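Long-range contacts in phosphoribosylaminoimidazole carboxylase, ATPase subunit (Thermus thermophilus, PDB 3AW8), which probably catalyses the ATP-dependent carboxylation of 5-aminoimidazole ribonucleotide to N5-carboxyaminoimidazole ribonucleotide in de novo purine biosynthesis, working as a homodimer of ATP-grasp subunits: residues L212-G217 against R297-M302; T270-E275 against H338-R343; A185-T190 against A233-D238. All blocks are in the same frame, centred on the assembly; numbering follows the deposited sequence.

Contact 1 of 3, residues L212-G217 against R297-M302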
loop_
_atom_site.group_PDB
_atom_site.type_symbol
_atom_site.label_atom_id
_atom_site.label_comp_id
_atom_site.label_asym_id
_atom_site.label_seq_id
_atom_site.Cartn_x
_atom_site.Cartn_y
_atom_site.Cartn_z
ATOM N N LEU A 212 -11.249 17.063 -0.789
ATOM C CA LEU A 212 -10.669 17.408 -2.075
ATOM C C LEU A 212 -9.242 17.902 -1.880
ATOM O O LEU A 212 -9.004 18.879 -1.167
ATOM C CB LEU A 212 -11.525 18.474 -2.768
ATOM C CG LEU A 212 -12.934 17.960 -3.087
ATOM C CD1 LEU A 212 -13.861 19.102 -3.496
ATOM C CD2 LEU A 212 -12.833 16.918 -4.180
ATOM N N ALA A 213 -8.296 17.214 -2.511
ATOM C CA ALA A 213 -6.889 17.570 -2.399
ATOM C C ALA A 213 -6.197 17.614 -3.758
ATOM O O ALA A 213 -6.392 16.730 -4.592
ATOM C CB ALA A 213 -6.172 16.575 -1.484
ATOM N N PRO A 214 -5.394 18.662 -4.004
ATOM C CA PRO A 214 -5.146 19.760 -3.064
ATOM C C PRO A 214 -6.416 20.594 -2.941
ATOM O O PRO A 214 -7.318 20.464 -3.766
ATOM C CB PRO A 214 -4.019 20.536 -3.734
ATOM C CG PRO A 214 -3.298 19.482 -4.510
ATOM C CD PRO A 214 -4.432 18.710 -5.115
ATOM N N ALA A 215 -6.507 21.440 -1.921
ATOM C CA ALA A 215 -7.697 22.269 -1.772
ATOM C C ALA A 215 -7.898 23.054 -3.071
ATOM O O ALA A 215 -7.044 23.848 -3.473
ATOM C CB ALA A 215 -7.535 23.220 -0.596
ATOM N N PRO A 216 -9.027 22.827 -3.755
ATOM C CA PRO A 216 -9.329 23.516 -5.013
ATOM C C PRO A 216 -9.159 25.028 -4.927
ATOM O O PRO A 216 -9.873 25.697 -4.181
ATOM C CB PRO A 216 -10.776 23.120 -5.280
ATOM C CG PRO A 216 -10.849 21.750 -4.704
ATOM C CD PRO A 216 -10.118 21.908 -3.389
ATOM N N GLY A 217 -8.200 25.557 -5.683
ATOM C CA GLY A 217 -7.969 26.992 -5.700
ATOM C C GLY A 217 -7.038 27.540 -4.639
ATOM O O GLY A 217 -6.484 28.630 -4.796
ATOM N N ARG A 297 0.165 13.644 -6.125
ATOM C CA ARG A 297 0.170 12.957 -7.407
ATOM C C ARG A 297 -1.160 13.315 -8.042
ATOM O O ARG A 297 -2.183 12.680 -7.764
ATOM C CB ARG A 297 0.250 11.438 -7.227
ATOM C CG ARG A 297 1.594 10.907 -6.741
ATOM C CD ARG A 297 1.491 9.413 -6.481
ATOM N NE ARG A 297 2.700 8.839 -5.897
ATOM C CZ ARG A 297 2.740 7.651 -5.298
ATOM N NH1 ARG A 297 3.877 7.195 -4.794
ATOM N NH2 ARG A 297 1.632 6.922 -5.188
ATOM N N GLY A 298 -1.152 14.353 -8.870
ATOM C CA GLY A 298 -2.376 14.775 -9.523
ATOM C C GLY A 298 -3.395 15.335 -8.554
ATOM O O GLY A 298 -3.066 16.165 -7.708
ATOM N N GLN A 299 -4.634 14.877 -8.680
ATOM C CA GLN A 299 -5.726 15.337 -7.831
ATOM C C GLN A 299 -6.514 14.187 -7.226
ATOM O O GLN A 299 -6.774 13.180 -7.880
ATOM C CB GLN A 299 -6.685 16.200 -8.635
ATOM C CG GLN A 299 -6.248 17.616 -8.853
ATOM C CD GLN A 299 -7.226 18.334 -9.747
ATOM O OE1 GLN A 299 -7.336 18.018 -10.934
ATOM N NE2 GLN A 299 -7.965 19.290 -9.183
ATOM N N SER A 300 -6.926 14.352 -5.978
ATOM C CA SER A 300 -7.663 13.301 -5.309
ATOM C C SER A 300 -8.966 13.765 -4.700
ATOM O O SER A 300 -9.127 14.929 -4.342
ATOM C CB SER A 300 -6.803 12.687 -4.211
ATOM O OG SER A 300 -5.611 12.165 -4.752
ATOM N N ALA A 301 -9.890 12.823 -4.595
ATOM C CA ALA A 301 -11.184 13.055 -3.994
ATOM C C ALA A 301 -11.334 11.866 -3.053
ATOM O O ALA A 301 -11.269 10.706 -3.476
ATOM C CB ALA A 301 -12.280 13.043 -5.049
ATOM N N MET A 302 -11.513 12.165 -1.774
ATOM C CA MET A 302 -11.646 11.141 -0.751
ATOM C C MET A 302 -13.114 11.069 -0.344
ATOM O O MET A 302 -13.647 12.032 0.206
ATOM C CB MET A 302 -10.764 11.543 0.446
ATOM C CG MET A 302 -10.422 10.453 1.462
ATOM S SD MET A 302 -11.790 9.910 2.495
ATOM C CE MET A 302 -12.286 11.482 3.263
#

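Contact 2 of 3, residues T270-E275 against H338-R343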
loop_
_atom_site.group_PDB
_atom_site.type_symbol
_atom_site.label_atom_id
_atom_site.label_comp_id
_atom_site.label_asym_id
_atom_site.label_seq_id
_atom_site.Cartn_x
_atom_site.Cartn_y
_atom_site.Cartn_z
ATOM N N THR A 270 -3.804 10.441 0.776
ATOM C CA THR A 270 -2.360 10.414 0.593
ATOM C C THR A 270 -1.791 9.022 0.343
ATOM O O THR A 270 -0.619 8.886 -0.033
ATOM C CB THR A 270 -1.603 11.054 1.790
ATOM O OG1 THR A 270 -1.766 10.248 2.960
ATOM C CG2 THR A 270 -2.120 12.465 2.063
ATOM N N ILE A 271 -2.608 7.987 0.538
ATOM C CA ILE A 271 -2.131 6.629 0.298
ATOM C C ILE A 271 -1.740 6.456 -1.171
ATOM O O ILE A 271 -0.729 5.844 -1.474
ATOM C CB ILE A 271 -3.186 5.576 0.693
ATOM C CG1 ILE A 271 -3.515 5.708 2.182
ATOM C CG2 ILE A 271 -2.643 4.176 0.439
ATOM C CD1 ILE A 271 -4.538 4.710 2.667
ATOM N N GLU A 272 -2.538 6.996 -2.086
ATOM C CA GLU A 272 -2.204 6.915 -3.505
ATOM C C GLU A 272 -2.065 8.298 -4.151
ATOM O O GLU A 272 -1.408 8.432 -5.179
ATOM C CB GLU A 272 -3.232 6.083 -4.270
ATOM C CG GLU A 272 -4.620 6.198 -3.729
ATOM C CD GLU A 272 -4.938 5.089 -2.755
ATOM O OE1 GLU A 272 -5.512 5.384 -1.686
ATOM O OE2 GLU A 272 -4.618 3.923 -3.066
ATOM N N GLY A 273 -2.649 9.324 -3.532
ATOM C CA GLY A 273 -2.570 10.673 -4.078
ATOM C C GLY A 273 -1.393 11.564 -3.670
ATOM O O GLY A 273 -1.326 12.726 -4.077
ATOM N N ALA A 274 -0.474 11.049 -2.858
ATOM C CA ALA A 274 0.691 11.828 -2.438
ATOM C C ALA A 274 1.898 10.905 -2.538
ATOM O O ALA A 274 1.751 9.687 -2.477
ATOM C CB ALA A 274 0.517 12.329 -1.014
ATOM N N GLU A 275 3.091 11.464 -2.686
ATOM C CA GLU A 275 4.266 10.620 -2.824
ATOM C C GLU A 275 4.516 9.749 -1.606
ATOM O O GLU A 275 5.120 8.678 -1.709
ATOM C CB GLU A 275 5.510 11.462 -3.126
ATOM C CG GLU A 275 6.618 10.642 -3.779
ATOM C CD GLU A 275 6.161 9.987 -5.081
ATOM O OE1 GLU A 275 6.753 8.959 -5.491
ATOM O OE2 GLU A 275 5.208 10.514 -5.700
ATOM N N HIS A 338 -13.441 3.767 2.742
ATOM C CA HIS A 338 -13.365 5.001 1.994
ATOM C C HIS A 338 -12.902 4.679 0.568
ATOM O O HIS A 338 -12.457 3.565 0.283
ATOM C CB HIS A 338 -12.431 6.014 2.680
ATOM C CG HIS A 338 -10.973 5.743 2.481
ATOM N ND1 HIS A 338 -10.227 4.980 3.356
ATOM C CD2 HIS A 338 -10.118 6.148 1.513
ATOM C CE1 HIS A 338 -8.976 4.933 2.937
ATOM N NE2 HIS A 338 -8.884 5.633 1.821
ATOM N N ILE A 339 -13.034 5.653 -0.325
ATOM C CA ILE A 339 -12.635 5.487 -1.712
ATOM C C ILE A 339 -11.829 6.692 -2.150
ATOM O O ILE A 339 -12.296 7.819 -2.047
ATOM C CB ILE A 339 -13.859 5.405 -2.651
ATOM C CG1 ILE A 339 -14.745 4.220 -2.273
ATOM C CG2 ILE A 339 -13.391 5.298 -4.098
ATOM C CD1 ILE A 339 -16.053 4.205 -3.021
ATOM N N THR A 340 -10.618 6.466 -2.634
ATOM C CA THR A 340 -9.824 7.578 -3.113
ATOM C C THR A 340 -9.738 7.535 -4.623
ATOM O O THR A 340 -9.295 6.549 -5.207
ATOM C CB THR A 340 -8.415 7.584 -2.532
ATOM O OG1 THR A 340 -8.482 7.942 -1.145
ATOM C CG2 THR A 340 -7.542 8.599 -3.278
ATOM N N LEU A 341 -10.194 8.619 -5.242
ATOM C CA LEU A 341 -10.186 8.774 -6.687
ATOM C C LEU A 341 -9.028 9.690 -7.019
ATOM O O LEU A 341 -9.004 10.849 -6.608
ATOM C CB LEU A 341 -11.502 9.400 -7.149
ATOM C CG LEU A 341 -11.721 9.667 -8.641
ATOM C CD1 LEU A 341 -11.617 8.377 -9.441
ATOM C CD2 LEU A 341 -13.093 10.295 -8.824
ATOM N N ARG A 342 -8.055 9.164 -7.748
ATOM C CA ARG A 342 -6.896 9.956 -8.120
ATOM C C ARG A 342 -6.779 10.061 -9.637
ATOM O O ARG A 342 -6.421 9.095 -10.309
ATOM C CB ARG A 342 -5.627 9.323 -7.551
ATOM C CG ARG A 342 -4.422 10.234 -7.563
ATOM C CD ARG A 342 -3.153 9.420 -7.553
ATOM N NE ARG A 342 -3.020 8.668 -8.793
ATOM C CZ ARG A 342 -2.844 9.226 -9.988
ATOM N NH1 ARG A 342 -2.775 10.547 -10.103
ATOM N NH2 ARG A 342 -2.739 8.470 -11.074
ATOM N N ARG A 343 -7.100 11.234 -10.167
ATOM C CA ARG A 343 -7.008 11.480 -11.602
ATOM C C ARG A 343 -5.930 12.543 -11.799
ATOM O O ARG A 343 -5.401 13.079 -10.823
ATOM C CB ARG A 343 -8.348 11.978 -12.155
ATOM C CG ARG A 343 -9.533 11.040 -11.926
ATOM C CD ARG A 343 -9.187 9.601 -12.263
ATOM N NE ARG A 343 -8.472 9.504 -13.530
ATOM C CZ ARG A 343 -7.791 8.433 -13.935
ATOM N NH1 ARG A 343 -7.723 7.347 -13.176
ATOM N NH2 ARG A 343 -7.163 8.455 -15.103
HETATM O O HOH W 1 -6.927 6.142 0.141
#

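Contact 3 of 3, residues A185-T190 against A233-D238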
loop_
_atom_site.group_PDB
_atom_site.type_symbol
_atom_site.label_atom_id
_atom_site.label_comp_id
_atom_site.label_asym_id
_atom_site.label_seq_id
_atom_site.Cartn_x
_atom_site.Cartn_y
_atom_site.Cartn_z
ATOM N N ALA A 185 0.284 17.990 8.888
ATOM C CA ALA A 185 1.691 18.343 9.012
ATOM C C ALA A 185 2.414 17.243 9.765
ATOM O O ALA A 185 1.798 16.472 10.501
ATOM C CB ALA A 185 1.845 19.676 9.752
ATOM N N VAL A 186 3.723 17.170 9.586
ATOM C CA VAL A 186 4.492 16.145 10.262
ATOM C C VAL A 186 5.864 16.640 10.700
ATOM O O VAL A 186 6.519 17.415 10.005
ATOM C CB VAL A 186 4.630 14.895 9.358
ATOM C CG1 VAL A 186 4.854 15.318 7.923
ATOM C CG2 VAL A 186 5.772 14.015 9.841
ATOM N N ARG A 187 6.285 16.189 11.874
ATOM C CA ARG A 187 7.572 16.569 12.419
ATOM C C ARG A 187 8.260 15.324 12.953
ATOM O O ARG A 187 7.743 14.655 13.849
ATOM C CB ARG A 187 7.381 17.594 13.542
ATOM C CG ARG A 187 8.672 18.096 14.183
ATOM C CD ARG A 187 8.394 19.259 15.136
ATOM N NE ARG A 187 9.603 19.706 15.828
ATOM C CZ ARG A 187 10.142 19.094 16.878
ATOM N NH1 ARG A 187 11.244 19.574 17.427
ATOM N NH2 ARG A 187 9.574 18.011 17.391
ATOM N N GLY A 188 9.422 15.016 12.383
ATOM C CA GLY A 188 10.182 13.857 12.806
ATOM C C GLY A 188 10.799 14.001 14.187
ATOM O O GLY A 188 10.787 15.073 14.792
ATOM N N ARG A 189 11.341 12.900 14.689
ATOM C CA ARG A 189 11.963 12.879 16.001
ATOM C C ARG A 189 13.225 13.721 15.936
ATOM O O ARG A 189 13.694 14.259 16.941
ATOM C CB ARG A 189 12.303 11.437 16.381
ATOM C CG ARG A 189 12.612 11.228 17.844
ATOM C CD ARG A 189 12.604 9.749 18.191
ATOM N NE ARG A 189 13.660 9.012 17.507
ATOM C CZ ARG A 189 13.716 7.683 17.426
ATOM N NH1 ARG A 189 12.767 6.934 17.987
ATOM N NH2 ARG A 189 14.725 7.099 16.787
ATOM N N THR A 190 13.759 13.844 14.728
ATOM C CA THR A 190 14.976 14.602 14.482
ATOM C C THR A 190 14.751 16.110 14.501
ATOM O O THR A 190 15.679 16.880 14.739
ATOM C CB THR A 190 15.542 14.250 13.121
ATOM O OG1 THR A 190 14.591 14.631 12.114
ATOM C CG2 THR A 190 15.813 12.752 13.032
ATOM N N ALA A 233 2.572 25.336 16.195
ATOM C CA ALA A 233 1.948 24.339 17.055
ATOM C C ALA A 233 2.867 23.150 17.339
ATOM O O ALA A 233 3.058 22.767 18.500
ATOM C CB ALA A 233 0.646 23.856 16.429
ATOM N N MET A 234 3.440 22.568 16.289
ATOM C CA MET A 234 4.322 21.413 16.456
ATOM C C MET A 234 5.541 21.683 17.338
ATOM O O MET A 234 5.873 20.874 18.207
ATOM C CB MET A 234 4.783 20.887 15.092
ATOM C CG MET A 234 3.671 20.290 14.244
ATOM S SD MET A 234 4.300 19.481 12.763
ATOM C CE MET A 234 4.208 20.793 11.561
ATOM N N GLU A 235 6.207 22.815 17.122
ATOM C CA GLU A 235 7.388 23.156 17.911
ATOM C C GLU A 235 7.021 23.509 19.340
ATOM O O GLU A 235 7.766 23.217 20.272
ATOM C CB GLU A 235 8.143 24.305 17.256
ATOM C CG GLU A 235 8.565 23.975 15.842
ATOM C CD GLU A 235 9.597 24.931 15.298
ATOM O OE1 GLU A 235 9.314 26.148 15.246
ATOM O OE2 GLU A 235 10.692 24.455 14.921
ATOM N N ALA A 236 5.864 24.132 19.514
ATOM C CA ALA A 236 5.400 24.493 20.841
ATOM C C ALA A 236 5.168 23.238 21.676
ATOM O O ALA A 236 5.369 23.249 22.886
ATOM C CB ALA A 236 4.106 25.291 20.743
ATOM N N LEU A 237 4.745 22.157 21.024
ATOM C CA LEU A 237 4.457 20.899 21.711
ATOM C C LEU A 237 5.560 19.859 21.604
ATOM O O LEU A 237 5.446 18.783 22.190
ATOM C CB LEU A 237 3.178 20.277 21.149
ATOM C CG LEU A 237 1.816 20.940 21.343
ATOM C CD1 LEU A 237 0.859 20.448 20.263
ATOM C CD2 LEU A 237 1.285 20.628 22.730
ATOM N N ASP A 238 6.624 20.168 20.868
ATOM C CA ASP A 238 7.700 19.197 20.670
ATOM C C ASP A 238 7.051 17.981 20.024
ATOM O O ASP A 238 7.311 16.832 20.385
ATOM C CB ASP A 238 8.330 18.803 22.004
ATOM C CG ASP A 238 9.633 19.526 22.259
ATOM O OD1 ASP A 238 9.616 20.768 22.449
ATOM O OD2 ASP A 238 10.682 18.845 22.253
#

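Contact 1 of 3, residues L212-G217 against R297-M302
An antiparallel strand pairing joins Leu212 and Ala213, the end of strand 207-213, to Ala301 and Ser300 at the start of strand 299-306, inside the large antiparallel sheet. Ala213 and Ser300 form the hydrogen-bonded pair. Ala213 N donates to Ser300 O at 3.0 Å, and Ser300 N returns a bond to Ala213 O at 2.8 Å; both N-H groups point almost straight at their acceptors. The first donor stands 28° out of the plane of the Ser300 carbonyl, whereas the second lies nearly along the C=O axis of Ala213. Gln299 CA also faces Ala213 O, at 3.6 Å, in a CA-H...O contact. The neighbouring pair, Leu212 and Ala301, is non-hydrogen-bonded and meets through side chains, Leu212 CD2 resting 4.0 Å from Ala301 CB. On that face helix 346-357 packs on Ala301 through Leu349 and Leu353; on the other, Trp269 touches both Ala213 and Ser300. Beyond Ala213 the chain turns away through Pro214, whose preceding peptide bond is cis; its CD lies 3.9 Å from Gly298 O. The two bridges make strands 207-213 and 299-306 neighbours, and the one antiparallel sheet of this protein thereby spans its ATP-grasp and PurK C-terminal regions.

Contact 2 of 3, residues T270-E275 against H338-R343
Glu272 reaches tip to tip toward Thr340, its CG 3.8 Å from Thr340 CG2 and its OE1 3.7 Å from Thr340 CB. The glutamate chain bends at chi2 (-95°), which turns CD off the line of the chain. No direct hydrogen bond links the two segments. A water bridges Thr340 and His338: it accepts from Thr340 OG1 at 2.7 Å and bonds His338 NE2 at 2.6 Å, lying in the plane of the imidazole at its edge. It also lies by Glu272 OE1, modelled too close for that bond to be more than doubtful. Ile271 CD1 approaches the ring at its edge, the hydroxyl of Tyr326 hydrogen-bonds ND1, and His324 stacks on the ring. Farther along the strand, Arg342 lays its aliphatic part against the short helical turn 270-273, CD coming 3.7 Å from Gly273 CA. Its chain bends at chi3 (66°), which sets NE back from the extended line, and its NH2 makes a salt bridge to Glu275 of the second subunit. The polar ends thus meet through water and outside partners. Glu272 OE1, hydrogen-bonded to His324 NE2 and 4.9 Å from His338 NE2, would probably favour a positive charge on these histidines, though none is observed.

Contact 3 of 3, residues A185-T190 against A233-D238
Helix 220-237 packs against the large antiparallel sheet of the ATP-grasp region, and here its last turn lies over the end of strand 179-187. The short segments 233-237 and 185-187 cross at -34°, their axes 9.6 Å apart. Met234 carries the contact, sliding past Arg187 in the opposite direction. Its sulphur rests on the strand at the Val186-Arg187 junction, with SD 3.7 Å from Arg187 CB and 3.8 Å from Val186 C. The chain bends at chi3 (-93°), but CE is modelled too close to Ala185 CB for its exact position to be relied on. Phe195 of strand 193-204 lies against both Met234 and Ala185. This is the sheet-and-helix layering of an ATP-grasp domain, and the helix finishes in a Schellman motif: Tyr239 N bonds Met234 O, a weak bond runs from Asp238 N to Glu235 O, and Asp238, with positive phi, is the C-prime residue. An alanine in place of Met234 would remove the sulphur from Arg187 CB and Val186 C and would probably leave a gap there, with the arginine stem less firmly supported. Arg187 runs extended from CG to NE, its CD 4.0 Å from Met234 CB, and carries the guanidinium to the helix end. There NH2 lies 3.6 Å from Asp238 C and hydrogen-bonds Tyr239 O just beyond. Glu235 and Asp238 bring carboxylates near without contact, Glu235 OE2 lying 5.0 Å from Arg187 NE.

In the fold
All three contacts reach the same antiparallel sheet. Contacts 1 and 2 adjoin, their centres about 9 Å apart: strands 299-306 and 335-343 are neighbours, Gln299 N probably hydrogen-bonds Arg343 O at 2.9 Å, and Arg297 N probably hydrogen-bonds Gly273 O at 2.7 Å. The salt bridge from Arg297 of contact 1 to Glu275 of contact 2 ties them further, close to the second subunit. Contact 3 lies about 25 Å from either, centre to centre, although helix 220-237 follows strand 207-213 directly in the chain. The AMP pocket shares this sheet: strand 179-187 supplies Glu180 to it and ends in contact 3, while the side chain of Leu212 in contact 1 lies about 11 Å from that of Glu180.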